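Nitroreductase (Desulfitobacterium hafniense, PDB 3PXV) binds FMN and probably works as an FMN-dependent oxidoreductase of the nitroreductase family, each cofactor lying where the two subunits meet. Local coordinates at residues I37-G42 against C113-Q118; M59-A64 against A147-K152; E65-L70 against S77-I82; L89-P94 against A130-G135; V99-D102 against P108-V111. All blocks are in the same frame, centred on the assembly; numbering follows the deposited sequence.

Contact 1: residues I37-G42 against C113-Q118. With FMN (flavin mononucleotide), chain E.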
# COMPACT_ATOMS: atom_id res chain seq x y z
N ILE B 37 -7.22 -9.11 -4.04
CA ILE B 37 -7.98 -8.55 -5.15
C ILE B 37 -9.07 -7.58 -4.69
O ILE B 37 -9.68 -6.90 -5.50
CB ILE B 37 -8.51 -9.65 -6.13
CG1 ILE B 37 -9.50 -10.61 -5.48
CG2 ILE B 37 -7.33 -10.45 -6.71
CD1 ILE B 37 -10.35 -11.36 -6.52
N GLN B 38 -9.29 -7.49 -3.38
CA GLN B 38 -10.25 -6.54 -2.82
C GLN B 38 -9.56 -5.20 -2.52
O GLN B 38 -10.18 -4.24 -2.03
CB GLN B 38 -10.94 -7.12 -1.57
CG GLN B 38 -11.84 -8.33 -1.87
CD GLN B 38 -12.20 -9.18 -0.65
OE1 GLN B 38 -11.50 -9.19 0.37
NE2 GLN B 38 -13.28 -9.95 -0.78
N ALA B 39 -8.26 -5.14 -2.82
CA ALA B 39 -7.50 -3.92 -2.64
C ALA B 39 -8.01 -2.82 -3.58
O ALA B 39 -8.35 -3.10 -4.73
CB ALA B 39 -6.00 -4.18 -2.90
N PRO B 40 -8.07 -1.59 -3.10
CA PRO B 40 -8.45 -0.53 -4.02
C PRO B 40 -7.26 -0.12 -4.89
O PRO B 40 -6.11 -0.33 -4.51
CB PRO B 40 -8.84 0.62 -3.10
CG PRO B 40 -8.07 0.39 -1.85
CD PRO B 40 -7.94 -1.10 -1.71
N SER B 41 -7.57 0.45 -6.04
CA SER B 41 -6.55 0.93 -6.94
C SER B 41 -7.04 2.19 -7.65
O SER B 41 -8.24 2.31 -7.96
CB SER B 41 -6.24 -0.17 -7.96
OG SER B 41 -7.33 -0.37 -8.83
N GLY B 42 -6.13 3.14 -7.87
CA GLY B 42 -6.46 4.40 -8.59
C GLY B 42 -7.20 4.14 -9.90
O GLY B 42 -6.75 3.33 -10.68
N CYS B 113 0.35 -1.01 -5.98
CA CYS B 113 1.09 -2.21 -5.66
C CYS B 113 1.26 -2.36 -4.16
O CYS B 113 1.05 -3.46 -3.62
CB CYS B 113 2.46 -2.25 -6.36
SG CYS B 113 3.45 -3.74 -5.95
N GLY B 114 1.64 -1.26 -3.49
CA GLY B 114 1.84 -1.25 -2.04
C GLY B 114 0.53 -1.46 -1.29
O GLY B 114 0.50 -2.11 -0.26
N ILE B 115 -0.55 -0.90 -1.84
CA ILE B 115 -1.87 -1.07 -1.26
C ILE B 115 -2.23 -2.54 -1.24
O ILE B 115 -2.76 -3.03 -0.26
CB ILE B 115 -2.91 -0.32 -2.05
CG1 ILE B 115 -2.72 1.18 -1.80
CG2 ILE B 115 -4.32 -0.79 -1.67
CD1 ILE B 115 -3.69 2.10 -2.53
N LEU B 116 -1.93 -3.25 -2.32
CA LEU B 116 -2.28 -4.65 -2.39
C LEU B 116 -1.36 -5.51 -1.51
O LEU B 116 -1.84 -6.45 -0.84
CB LEU B 116 -2.30 -5.10 -3.84
CG LEU B 116 -2.65 -6.55 -4.21
CD1 LEU B 116 -3.25 -6.59 -5.58
CD2 LEU B 116 -1.40 -7.45 -4.11
N CYS B 117 -0.06 -5.22 -1.50
CA CYS B 117 0.87 -6.02 -0.70
C CYS B 117 0.55 -5.92 0.78
O CYS B 117 0.64 -6.91 1.48
CB CYS B 117 2.33 -5.71 -1.02
SG CYS B 117 2.73 -6.35 -2.68
N GLN B 118 0.15 -4.73 1.25
CA GLN B 118 -0.25 -4.56 2.66
C GLN B 118 -1.54 -5.33 2.91
O GLN B 118 -1.69 -5.97 3.94
CB GLN B 118 -0.39 -3.07 3.04
CG GLN B 118 -0.85 -2.79 4.46
CD GLN B 118 0.10 -3.27 5.56
OE1 GLN B 118 0.98 -4.06 5.32
NE2 GLN B 118 -0.10 -2.79 6.78
N1 FMN E . -11.19 8.40 -5.98
C2 FMN E . -11.59 9.73 -6.08
O2 FMN E . -12.80 10.01 -6.12
N3 FMN E . -10.63 10.73 -6.12
C4 FMN E . -9.28 10.38 -6.08
O4 FMN E . -8.44 11.29 -6.12
C4A FMN E . -8.88 9.01 -5.98
N5 FMN E . -7.55 8.62 -5.92
C5A FMN E . -7.21 7.31 -5.56
C6 FMN E . -5.88 7.00 -5.26
C7 FMN E . -5.50 5.70 -4.90
C7M FMN E . -4.07 5.38 -4.57
C8 FMN E . -6.47 4.73 -4.84
C8M FMN E . -6.11 3.34 -4.45
C9 FMN E . -7.80 5.04 -5.14
C9A FMN E . -8.20 6.32 -5.50
N10 FMN E . -9.54 6.67 -5.82
C10 FMN E . -9.87 8.02 -5.93
C1' FMN E . -10.67 5.71 -5.63
C2' FMN E . -10.72 4.59 -6.66
O2' FMN E . -11.55 4.99 -7.73
C3' FMN E . -11.31 3.31 -6.03
O3' FMN E . -10.40 2.70 -5.11
C4' FMN E . -11.69 2.29 -7.09
O4' FMN E . -12.71 2.84 -7.91
C5' FMN E . -12.12 0.95 -6.48
O5' FMN E . -13.34 1.13 -5.81
P FMN E . -13.50 0.80 -4.29
O1P FMN E . -14.83 1.42 -3.94
O2P FMN E . -12.47 1.53 -3.46
O3P FMN E . -13.48 -0.71 -4.12

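Contact 2: residues M59-A64 against A147-K152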
# COMPACT_ATOMS: atom_id res chain seq x y z
N MSE B 59 11.16 -21.16 -6.98
CA MSE B 59 11.53 -20.28 -5.89
C MSE B 59 13.05 -20.31 -5.66
O MSE B 59 13.67 -19.26 -5.58
CB MSE B 59 10.76 -20.62 -4.61
CG MSE B 59 9.27 -20.23 -4.67
SE MSE B 59 8.52 -20.17 -2.91
CE MSE B 59 9.62 -18.75 -2.24
N GLN B 60 13.63 -21.51 -5.56
CA GLN B 60 15.09 -21.67 -5.38
C GLN B 60 15.87 -21.05 -6.54
O GLN B 60 16.93 -20.46 -6.33
CB GLN B 60 15.50 -23.15 -5.24
CG GLN B 60 15.07 -23.86 -3.94
CD GLN B 60 15.57 -25.34 -3.86
OE1 GLN B 60 15.63 -26.04 -4.87
NE2 GLN B 60 15.91 -25.79 -2.65
N GLU B 61 15.36 -21.18 -7.76
CA GLU B 61 16.08 -20.64 -8.91
C GLU B 61 16.10 -19.12 -8.91
O GLU B 61 17.12 -18.52 -9.18
CB GLU B 61 15.51 -21.19 -10.23
CG GLU B 61 15.80 -22.68 -10.44
CD GLU B 61 15.38 -23.21 -11.81
OE1 GLU B 61 15.21 -22.39 -12.74
OE2 GLU B 61 15.24 -24.45 -11.97
N MSE B 62 14.98 -18.51 -8.56
CA MSE B 62 14.89 -17.07 -8.52
C MSE B 62 15.77 -16.55 -7.38
O MSE B 62 16.39 -15.48 -7.49
CB MSE B 62 13.43 -16.62 -8.35
CG MSE B 62 12.55 -16.93 -9.53
SE MSE B 62 10.68 -16.48 -9.27
CE MSE B 62 10.92 -14.62 -8.94
N GLU B 63 15.84 -17.32 -6.30
CA GLU B 63 16.65 -16.93 -5.14
C GLU B 63 18.13 -16.95 -5.50
O GLU B 63 18.86 -16.00 -5.21
CB GLU B 63 16.36 -17.84 -3.94
CG GLU B 63 17.10 -17.41 -2.65
CD GLU B 63 16.72 -18.24 -1.43
OE1 GLU B 63 16.72 -19.48 -1.53
OE2 GLU B 63 16.46 -17.65 -0.37
N ALA B 64 18.57 -18.05 -6.11
CA ALA B 64 19.97 -18.21 -6.50
C ALA B 64 20.37 -17.19 -7.56
O ALA B 64 21.49 -16.69 -7.54
CB ALA B 64 20.22 -19.64 -6.98
N ALA B 147 14.98 -12.73 -17.24
CA ALA B 147 13.71 -12.04 -16.96
C ALA B 147 12.50 -12.60 -17.71
O ALA B 147 11.42 -12.79 -17.11
CB ALA B 147 13.83 -10.50 -17.16
N GLU B 148 12.64 -12.86 -19.01
CA GLU B 148 11.51 -13.38 -19.80
C GLU B 148 11.15 -14.80 -19.36
O GLU B 148 9.98 -15.13 -19.29
CB GLU B 148 11.80 -13.39 -21.30
CG GLU B 148 10.53 -13.59 -22.14
CD GLU B 148 10.79 -14.12 -23.56
OE1 GLU B 148 11.93 -14.58 -23.85
OE2 GLU B 148 9.83 -14.09 -24.38
N GLU B 149 12.15 -15.60 -19.06
CA GLU B 149 11.97 -16.95 -18.56
C GLU B 149 11.15 -16.95 -17.26
O GLU B 149 10.11 -17.61 -17.19
CB GLU B 149 13.34 -17.58 -18.28
CG GLU B 149 13.30 -18.99 -17.68
CD GLU B 149 14.70 -19.48 -17.27
OE1 GLU B 149 15.68 -19.18 -18.00
OE2 GLU B 149 14.79 -20.14 -16.21
N PHE B 150 11.62 -16.24 -16.23
CA PHE B 150 10.87 -16.22 -15.00
C PHE B 150 9.48 -15.63 -15.24
O PHE B 150 8.52 -16.08 -14.64
CB PHE B 150 11.60 -15.48 -13.86
CG PHE B 150 12.84 -16.17 -13.38
CD1 PHE B 150 12.81 -17.50 -13.00
CD2 PHE B 150 14.04 -15.48 -13.28
CE1 PHE B 150 13.96 -18.14 -12.56
CE2 PHE B 150 15.21 -16.11 -12.83
CZ PHE B 150 15.17 -17.43 -12.48
N SER B 151 9.36 -14.66 -16.14
CA SER B 151 8.06 -14.05 -16.40
C SER B 151 7.07 -15.07 -16.92
O SER B 151 5.94 -15.13 -16.45
CB SER B 151 8.17 -12.84 -17.32
OG SER B 151 8.85 -11.77 -16.66
N LYS B 152 7.50 -15.90 -17.85
CA LYS B 152 6.62 -16.91 -18.42
C LYS B 152 6.36 -18.01 -17.41
O LYS B 152 5.25 -18.50 -17.29
CB LYS B 152 7.21 -17.51 -19.70
CG LYS B 152 7.25 -16.52 -20.85
CD LYS B 152 7.81 -17.16 -22.13
CE LYS B 152 9.29 -17.55 -21.98
NZ LYS B 152 9.91 -17.91 -23.30

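Contact 3: residues E65-L70 against S77-I82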
# COMPACT_ATOMS: atom_id res chain seq x y z
N GLU B 65 19.47 -16.86 -8.47
CA GLU B 65 19.73 -15.82 -9.47
C GLU B 65 19.84 -14.45 -8.77
O GLU B 65 20.77 -13.67 -9.04
CB GLU B 65 18.65 -15.79 -10.54
CG GLU B 65 18.84 -14.69 -11.60
CD GLU B 65 20.14 -14.82 -12.41
OE1 GLU B 65 20.68 -15.97 -12.55
OE2 GLU B 65 20.59 -13.76 -12.92
N GLY B 66 18.91 -14.18 -7.87
CA GLY B 66 18.92 -12.92 -7.12
C GLY B 66 20.27 -12.73 -6.43
O GLY B 66 20.94 -11.72 -6.64
N LEU B 67 20.67 -13.72 -5.63
CA LEU B 67 21.96 -13.67 -4.93
C LEU B 67 23.13 -13.45 -5.87
O LEU B 67 24.04 -12.71 -5.53
CB LEU B 67 22.22 -14.94 -4.11
CG LEU B 67 21.35 -15.11 -2.88
CD1 LEU B 67 21.61 -16.46 -2.25
CD2 LEU B 67 21.62 -13.96 -1.88
N ALA B 68 23.10 -14.10 -7.03
CA ALA B 68 24.22 -14.01 -7.99
C ALA B 68 24.33 -12.62 -8.61
O ALA B 68 25.44 -12.15 -8.89
CB ALA B 68 24.11 -15.08 -9.06
N TYR B 69 23.20 -11.95 -8.80
CA TYR B 69 23.22 -10.61 -9.32
C TYR B 69 23.91 -9.74 -8.31
O TYR B 69 24.80 -8.97 -8.66
CB TYR B 69 21.80 -10.08 -9.59
CG TYR B 69 21.79 -8.74 -10.30
CD1 TYR B 69 22.15 -8.66 -11.64
CD2 TYR B 69 21.44 -7.57 -9.65
CE1 TYR B 69 22.16 -7.44 -12.33
CE2 TYR B 69 21.44 -6.34 -10.32
CZ TYR B 69 21.79 -6.29 -11.67
OH TYR B 69 21.79 -5.10 -12.39
N LEU B 70 23.51 -9.86 -7.05
CA LEU B 70 24.11 -9.09 -5.97
C LEU B 70 25.59 -9.42 -5.86
O LEU B 70 26.43 -8.50 -5.76
CB LEU B 70 23.43 -9.37 -4.63
CG LEU B 70 22.02 -8.86 -4.41
CD1 LEU B 70 21.45 -9.41 -3.06
CD2 LEU B 70 22.03 -7.35 -4.44
N SER B 77 29.11 -5.17 -0.90
CA SER B 77 28.65 -4.83 0.46
C SER B 77 27.29 -5.40 0.77
O SER B 77 27.09 -6.06 1.78
CB SER B 77 28.58 -3.30 0.64
OG SER B 77 29.79 -2.65 0.31
N SER B 78 26.35 -5.12 -0.11
CA SER B 78 25.00 -5.63 0.04
C SER B 78 24.95 -7.15 0.07
O SER B 78 24.32 -7.73 0.95
CB SER B 78 24.08 -5.02 -1.02
OG SER B 78 23.90 -3.61 -0.76
N TYR B 79 25.62 -7.82 -0.85
CA TYR B 79 25.63 -9.29 -0.85
C TYR B 79 26.30 -9.86 0.40
O TYR B 79 25.97 -10.95 0.85
CB TYR B 79 26.32 -9.82 -2.11
CG TYR B 79 26.68 -11.29 -2.08
CD1 TYR B 79 25.74 -12.27 -2.33
CD2 TYR B 79 27.99 -11.69 -1.85
CE1 TYR B 79 26.09 -13.62 -2.32
CE2 TYR B 79 28.35 -13.01 -1.86
CZ TYR B 79 27.40 -13.98 -2.09
OH TYR B 79 27.78 -15.31 -2.08
N ASN B 80 27.24 -9.12 0.97
CA ASN B 80 27.92 -9.56 2.17
C ASN B 80 27.04 -9.40 3.42
O ASN B 80 27.08 -10.26 4.30
CB ASN B 80 29.26 -8.84 2.33
CG ASN B 80 30.31 -9.29 1.28
OD1 ASN B 80 30.24 -10.39 0.74
ND2 ASN B 80 31.28 -8.43 1.03
N ARG B 81 26.25 -8.33 3.51
CA ARG B 81 25.34 -8.16 4.64
C ARG B 81 24.36 -9.35 4.66
O ARG B 81 24.10 -9.91 5.71
CB ARG B 81 24.60 -6.81 4.61
N ILE B 82 23.87 -9.74 3.48
CA ILE B 82 22.97 -10.90 3.31
C ILE B 82 23.61 -12.26 3.68
O ILE B 82 22.97 -13.08 4.34
CB ILE B 82 22.45 -10.99 1.86
CG1 ILE B 82 21.55 -9.78 1.57
CG2 ILE B 82 21.69 -12.28 1.64
CD1 ILE B 82 21.44 -9.42 0.13

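Contact 4: residues L89-P94 against A130-G135. With FMN (flavin mononucleotide), chain F.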
# COMPACT_ATOMS: atom_id res chain seq x y z
N LEU B 89 17.45 -15.25 0.83
CA LEU B 89 16.75 -14.09 0.34
C LEU B 89 15.26 -14.33 0.71
O LEU B 89 14.57 -13.40 1.11
CB LEU B 89 17.02 -14.01 -1.16
CG LEU B 89 17.31 -12.72 -1.91
CD1 LEU B 89 18.33 -11.84 -1.22
CD2 LEU B 89 17.76 -13.08 -3.34
N PHE B 90 14.80 -15.58 0.65
CA PHE B 90 13.43 -15.92 1.00
C PHE B 90 13.24 -16.55 2.37
O PHE B 90 12.14 -16.99 2.70
CB PHE B 90 12.78 -16.77 -0.09
CG PHE B 90 12.81 -16.14 -1.46
CD1 PHE B 90 12.77 -14.75 -1.62
CD2 PHE B 90 12.81 -16.93 -2.59
CE1 PHE B 90 12.78 -14.17 -2.89
CE2 PHE B 90 12.81 -16.37 -3.85
CZ PHE B 90 12.80 -15.00 -4.01
N TYR B 91 14.30 -16.57 3.17
CA TYR B 91 14.28 -17.07 4.53
C TYR B 91 13.60 -18.44 4.73
O TYR B 91 12.99 -18.72 5.76
CB TYR B 91 13.66 -16.02 5.44
CG TYR B 91 14.27 -14.63 5.26
CD1 TYR B 91 15.55 -14.32 5.74
CD2 TYR B 91 13.55 -13.62 4.61
CE1 TYR B 91 16.09 -13.05 5.57
CE2 TYR B 91 14.10 -12.35 4.42
CZ TYR B 91 15.36 -12.07 4.91
OH TYR B 91 15.87 -10.81 4.71
N GLY B 92 13.75 -19.31 3.74
CA GLY B 92 13.18 -20.67 3.80
C GLY B 92 11.67 -20.74 3.61
O GLY B 92 11.06 -21.75 3.94
N ALA B 93 11.07 -19.65 3.10
CA ALA B 93 9.63 -19.59 2.89
C ALA B 93 9.26 -20.59 1.83
O ALA B 93 9.94 -20.65 0.80
CB ALA B 93 9.18 -18.20 2.47
N PRO B 94 8.19 -21.35 2.05
CA PRO B 94 7.76 -22.36 1.10
C PRO B 94 6.82 -21.85 0.01
O PRO B 94 6.46 -22.61 -0.88
CB PRO B 94 7.07 -23.38 1.99
CG PRO B 94 6.42 -22.51 3.05
CD PRO B 94 7.39 -21.40 3.28
N ALA B 130 2.55 -16.20 8.91
CA ALA B 130 3.67 -15.29 8.96
C ALA B 130 4.00 -14.83 7.55
O ALA B 130 3.81 -15.56 6.58
CB ALA B 130 4.89 -15.98 9.60
N ASN B 131 4.51 -13.61 7.45
CA ASN B 131 4.80 -13.02 6.15
C ASN B 131 5.88 -11.94 6.19
O ASN B 131 6.29 -11.48 7.26
CB ASN B 131 3.52 -12.39 5.61
CG ASN B 131 2.95 -11.33 6.53
OD1 ASN B 131 3.32 -10.16 6.43
ND2 ASN B 131 2.08 -11.74 7.49
N ILE B 132 6.33 -11.55 5.00
CA ILE B 132 7.26 -10.46 4.85
C ILE B 132 7.22 -9.96 3.40
O ILE B 132 7.20 -10.78 2.47
CB ILE B 132 8.72 -10.87 5.19
CG1 ILE B 132 9.60 -9.63 5.22
CG2 ILE B 132 9.31 -11.87 4.15
CD1 ILE B 132 11.06 -9.90 5.58
N MSE B 133 7.21 -8.62 3.23
CA MSE B 133 7.32 -7.99 1.91
C MSE B 133 8.76 -8.21 1.44
O MSE B 133 9.71 -8.00 2.20
CB MSE B 133 7.01 -6.49 1.96
CG MSE B 133 5.64 -6.07 1.39
SE MSE B 133 4.17 -6.55 2.47
CE MSE B 133 3.87 -4.87 3.28
N CYS B 134 8.95 -8.63 0.21
CA CYS B 134 10.29 -8.90 -0.22
C CYS B 134 10.49 -8.33 -1.58
O CYS B 134 10.00 -8.86 -2.55
CB CYS B 134 10.54 -10.39 -0.21
SG CYS B 134 12.13 -10.86 -0.73
N GLY B 135 11.21 -7.22 -1.64
CA GLY B 135 11.52 -6.57 -2.90
C GLY B 135 12.66 -7.28 -3.60
O GLY B 135 12.88 -7.07 -4.81
N1 FMN F . 12.82 -7.15 4.33
C2 FMN F . 13.73 -8.09 3.89
O2 FMN F . 14.34 -8.82 4.66
N3 FMN F . 13.97 -8.21 2.55
C4 FMN F . 13.33 -7.42 1.63
O4 FMN F . 13.60 -7.57 0.45
C4A FMN F . 12.40 -6.47 2.08
N5 FMN F . 11.73 -5.66 1.20
C5A FMN F . 10.65 -4.93 1.63
C6 FMN F . 9.82 -4.32 0.68
C7 FMN F . 8.72 -3.58 1.07
C7M FMN F . 7.87 -2.96 0.03
C8 FMN F . 8.44 -3.44 2.43
C8M FMN F . 7.28 -2.66 2.91
C9 FMN F . 9.27 -4.05 3.38
C9A FMN F . 10.39 -4.81 2.98
N10 FMN F . 11.23 -5.42 3.89
C10 FMN F . 12.15 -6.35 3.44
C1' FMN F . 10.76 -5.55 5.31
C2' FMN F . 11.14 -4.30 6.09
O2' FMN F . 12.51 -4.38 6.42
C3' FMN F . 10.25 -4.19 7.32
O3' FMN F . 8.89 -4.05 6.96
C4' FMN F . 10.65 -2.97 8.15
O4' FMN F . 11.95 -3.20 8.59
C5' FMN F . 9.72 -2.74 9.34
O5' FMN F . 9.70 -3.89 10.17
P FMN F . 8.35 -4.73 10.40
O1P FMN F . 8.73 -5.96 11.16
O2P FMN F . 7.69 -5.15 9.07
O3P FMN F . 7.49 -3.83 11.21

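Contact 5: residues V99-D102 against P108-V111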
# COMPACT_ATOMS: atom_id res chain seq x y z
N VAL B 99 3.58 -10.01 -7.12
CA VAL B 99 2.69 -8.99 -7.67
C VAL B 99 3.36 -8.22 -8.79
O VAL B 99 4.11 -7.29 -8.56
CB VAL B 99 2.18 -8.00 -6.61
CG1 VAL B 99 1.13 -7.08 -7.23
CG2 VAL B 99 1.56 -8.73 -5.46
N PRO B 100 3.16 -8.67 -10.04
CA PRO B 100 3.72 -7.93 -11.14
C PRO B 100 2.85 -6.70 -11.44
O PRO B 100 1.68 -6.66 -11.07
CB PRO B 100 3.64 -8.93 -12.30
CG PRO B 100 2.43 -9.71 -11.99
CD PRO B 100 2.51 -9.91 -10.50
N ILE B 101 3.41 -5.72 -12.13
CA ILE B 101 2.66 -4.51 -12.39
C ILE B 101 2.92 -4.00 -13.79
O ILE B 101 3.91 -4.36 -14.43
CB ILE B 101 2.98 -3.38 -11.34
CG1 ILE B 101 4.45 -2.97 -11.37
CG2 ILE B 101 2.65 -3.79 -9.91
CD1 ILE B 101 4.66 -1.66 -10.61
N ASP B 102 1.99 -3.17 -14.28
CA ASP B 102 2.09 -2.54 -15.59
C ASP B 102 2.99 -1.32 -15.37
O ASP B 102 2.64 -0.44 -14.61
CB ASP B 102 0.70 -2.13 -16.08
CG ASP B 102 0.70 -1.58 -17.52
OD1 ASP B 102 1.77 -1.31 -18.09
OD2 ASP B 102 -0.40 -1.42 -18.09
N PRO B 108 1.51 5.76 -10.23
CA PRO B 108 0.24 5.26 -9.70
C PRO B 108 0.19 3.72 -9.54
O PRO B 108 -0.45 3.24 -8.63
CB PRO B 108 -0.79 5.79 -10.72
CG PRO B 108 -0.20 7.06 -11.23
CD PRO B 108 1.31 6.84 -11.22
N ALA B 109 0.87 2.98 -10.42
CA ALA B 109 0.89 1.51 -10.31
C ALA B 109 1.69 1.01 -9.08
O ALA B 109 1.40 -0.04 -8.54
CB ALA B 109 1.42 0.91 -11.58
N LEU B 110 2.71 1.76 -8.67
CA LEU B 110 3.48 1.41 -7.50
C LEU B 110 2.66 1.64 -6.23
O LEU B 110 2.66 0.79 -5.38
CB LEU B 110 4.81 2.16 -7.46
CG LEU B 110 5.83 1.60 -8.48
CD1 LEU B 110 6.97 2.58 -8.64
CD2 LEU B 110 6.36 0.26 -8.06
N VAL B 111 1.99 2.78 -6.09
CA VAL B 111 1.11 3.04 -4.94
C VAL B 111 0.10 1.85 -4.82
O VAL B 111 0.06 1.14 -3.79
CB VAL B 111 0.39 4.41 -5.10
CG1 VAL B 111 -0.74 4.56 -4.08
CG2 VAL B 111 1.42 5.61 -5.05

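Contact 1: residues I37-G42 against C113-Q118
The dimethylbenzene end of one FMN pocket is built where P40, in the loop that follows helix 26-36, packs on I115 of helix 106-126. I115 illustrates how one branched side chain can serve two partners. Its CG2 lies anti to the backbone N and meets P40 at a slant, 3.6 Å from P40 CD and 3.4 Å from P40 O. The other branch, extended through chi2 (-180°), carries I115 CD1 to within 3.3 Å of FMN C8M. P40 CB meets the same cofactor further along, 3.3 Å from the ribityl O3'. As in the nitroreductase fold generally, the site is shared between subunits: this FMN is also hydrogen-bonded to Y91, S15 and R17 of the second subunit, and M133 of that subunit packs on I115. With an alanine in place of I115, both branches would be gone, which would probably open a gap beside P40 and deprive the flavin methyl of one apolar neighbour. One step back from the cofactor, A39 rests on the helix backbone, its CB 3.8 Å from L116 CA. The loop is also held by polar bonds from S41 OG to Q46 N and from G42 N to D112 OD1.

Contact 2: residues M59-A64 against A147-K152
M62 puts its CG beside its own backbone N (chi1 -67°), and F150 does the same on the facing helix (chi1 -67°), a matching pair of torsions that lays the methionine chain over the phenylalanine ring. M62, a selenomethionine, touches with its CG, which stands above one face toward the rim, 3.5 Å from F150 CD1; this is a CH-pi contact. The chain runs on extended through chi2 (176°) to put the selenium 5.0 Å from the ring centroid, oblique to it, in a Met-aromatic contact; the bend at chi3 turns only the terminal methyl. The far rim of the ring reaches the backbone of helix 56-72, where F150 CZ lies 4.0 Å from E61 O, and F150 CE1 is near E61 CB. The short helical segments run nearly antiparallel, with axes 11.8 Å apart. Around this apolar centre sits a charged patch. The E61 and E149 side chains cross at about a right angle, their carboxylate planes almost perpendicular, and E61 OE1 comes 4.2 Å from E149 OE2. Both of these oxygens form salt bridges to R146 and R153, which lie just outside the segment 147-152. The two arginines thus bridge the helices through charges that would otherwise probably repel, and their positive charge would be expected to keep both glutamates ionised close together.

Contact 3: residues E65-L70 against S77-I82
G66 O receives the N-H of L70, the residue that packs on Y79, at 3.2 Å between L70 N and G66 O; a weak second bond comes from the N-H of Y69. The usual helical bonding thus fixes the turn from which L70 leans across to helix 77-84. Its CB lies 3.9 Å from Y79 CB, at the point where the two backbones come closest. Y79 shows how a single torsion can settle which part of an aromatic side chain does the packing. Its CG is anti to the backbone N (chi1 166°), which swings the ring back along helix 56-72 by one turn, to L67. There Y79 CD1 sits 3.7 Å from L67 O, an oblique approach to the ring and not a polar bond. A second pair forms beside it: L67 CD2 meets I82 CG2 at 3.9 Å, the two side chains crossing at a slant. L70 and I82 are neighbours as well, roughly at right angles, although their methyl ends are modelled too near each other for the detail to be trusted. Together the four residues close a helical hairpin, the short segments inclined at 133°. Beyond the pair of helices, L67 also packs on L89 and L70 on L139, while the I82 side chain is about 4 Å from that of Y136, an FMN-binding residue. Because the interface itself is made largely of apolar contacts, it is held by the fit and burial of side chains and depends little on the directions that polar bonds would impose.

Contact 4: residues L89-P94 against A130-G135
Y91 crosses I132 at about a right angle beside the pyrimidine end of the flavin, with Y91 CE2 4.1 Å from I132 CD1. Each of the two also touches FMN. The tyrosine hydroxyl donates a short hydrogen bond, 2.5 Å from Y91 OH to FMN O2, while I132 CD1 stands 3.5 Å from FMN N1. A phenylalanine in place of Y91 would keep the ring but lack the hydroxyl, and would probably leave FMN O2 without this donor. At the other carbonyl of the pyrimidine ring, G135 N gives a weak bond to FMN O4. Next to it C134 SG, carried anti to its backbone N (chi1 180°), comes to the edge of the F90 ring, 4.0 Å from F90 CE1, a sulfur-aromatic contact near the ring plane. Further out, the backbone places Y91: a type I' turn from F90 to A93, closed by A93 N to F90 O at 2.9 Å, has Y91 and G92 at its corners, both with positive phi. E63 of helix 56-72 holds the start of this turn by accepting from L89 N and F90 N. The turn, strand 130-133 and the residues just after it form one wall of the FMN site of the nitroreductase fold.

Contact 5: residues V99-D102 against P108-V111
Strand-on-helix packing of a mainly apolar kind joins the end of strand 95-101 to the start of helix 106-126, with I101 set against A109 and L110. The two elements follow one another in the chain, and this contact closes the short connection between them. I101 does most of the work with its CD1. Its CG1 branch takes the crowded position between the backbone N and the carbonyl carbon (chi1 62°), which directs CD1 at the helix, 3.6 Å from L110 CD2. The leucine comes across it at about a right angle. The same I101 CD1 lies 4.2 Å from A109 CB, and the small alanine probably helps the strand end come close: A109 CB is 3.5 Å from D102 O. D102 turns its carboxylate to another task, its OD1 hydrogen-bonding T104 OG1 in the connection. Beyond the pair, I101 also touches C113 one turn up the helix, and L110 packs on V111 of the second subunit. The methyl and methylene groups gathered here impose no strict direction on one another, so the grip of helix on sheet comes from close fit, while the polar end of D102 takes no part in the packing.

How the contacts relate
From the N terminus, the chain opens contact 1 at 37-42 and contact 2 at 59-64 before closing anything. Contact 3 is the first to close, a local hairpin between helices 56-72 and 77-84, nested inside both. Contact 4 then opens at 89-94, and contact 5 closes its short strand-to-helix connection within contacts 1, 2 and 4. Contact 1 closes next on helix 106-126, crossing contacts 2 and 4; contact 4 closes on strand 130-133, nested in contact 2, which closes last on helix 147-154. E63, in segment 59-64, links contact 2 to the turn of contact 4. Contacts 1 and 4 border different FMN molecules, yet meet where M133 packs on C117 and Q118.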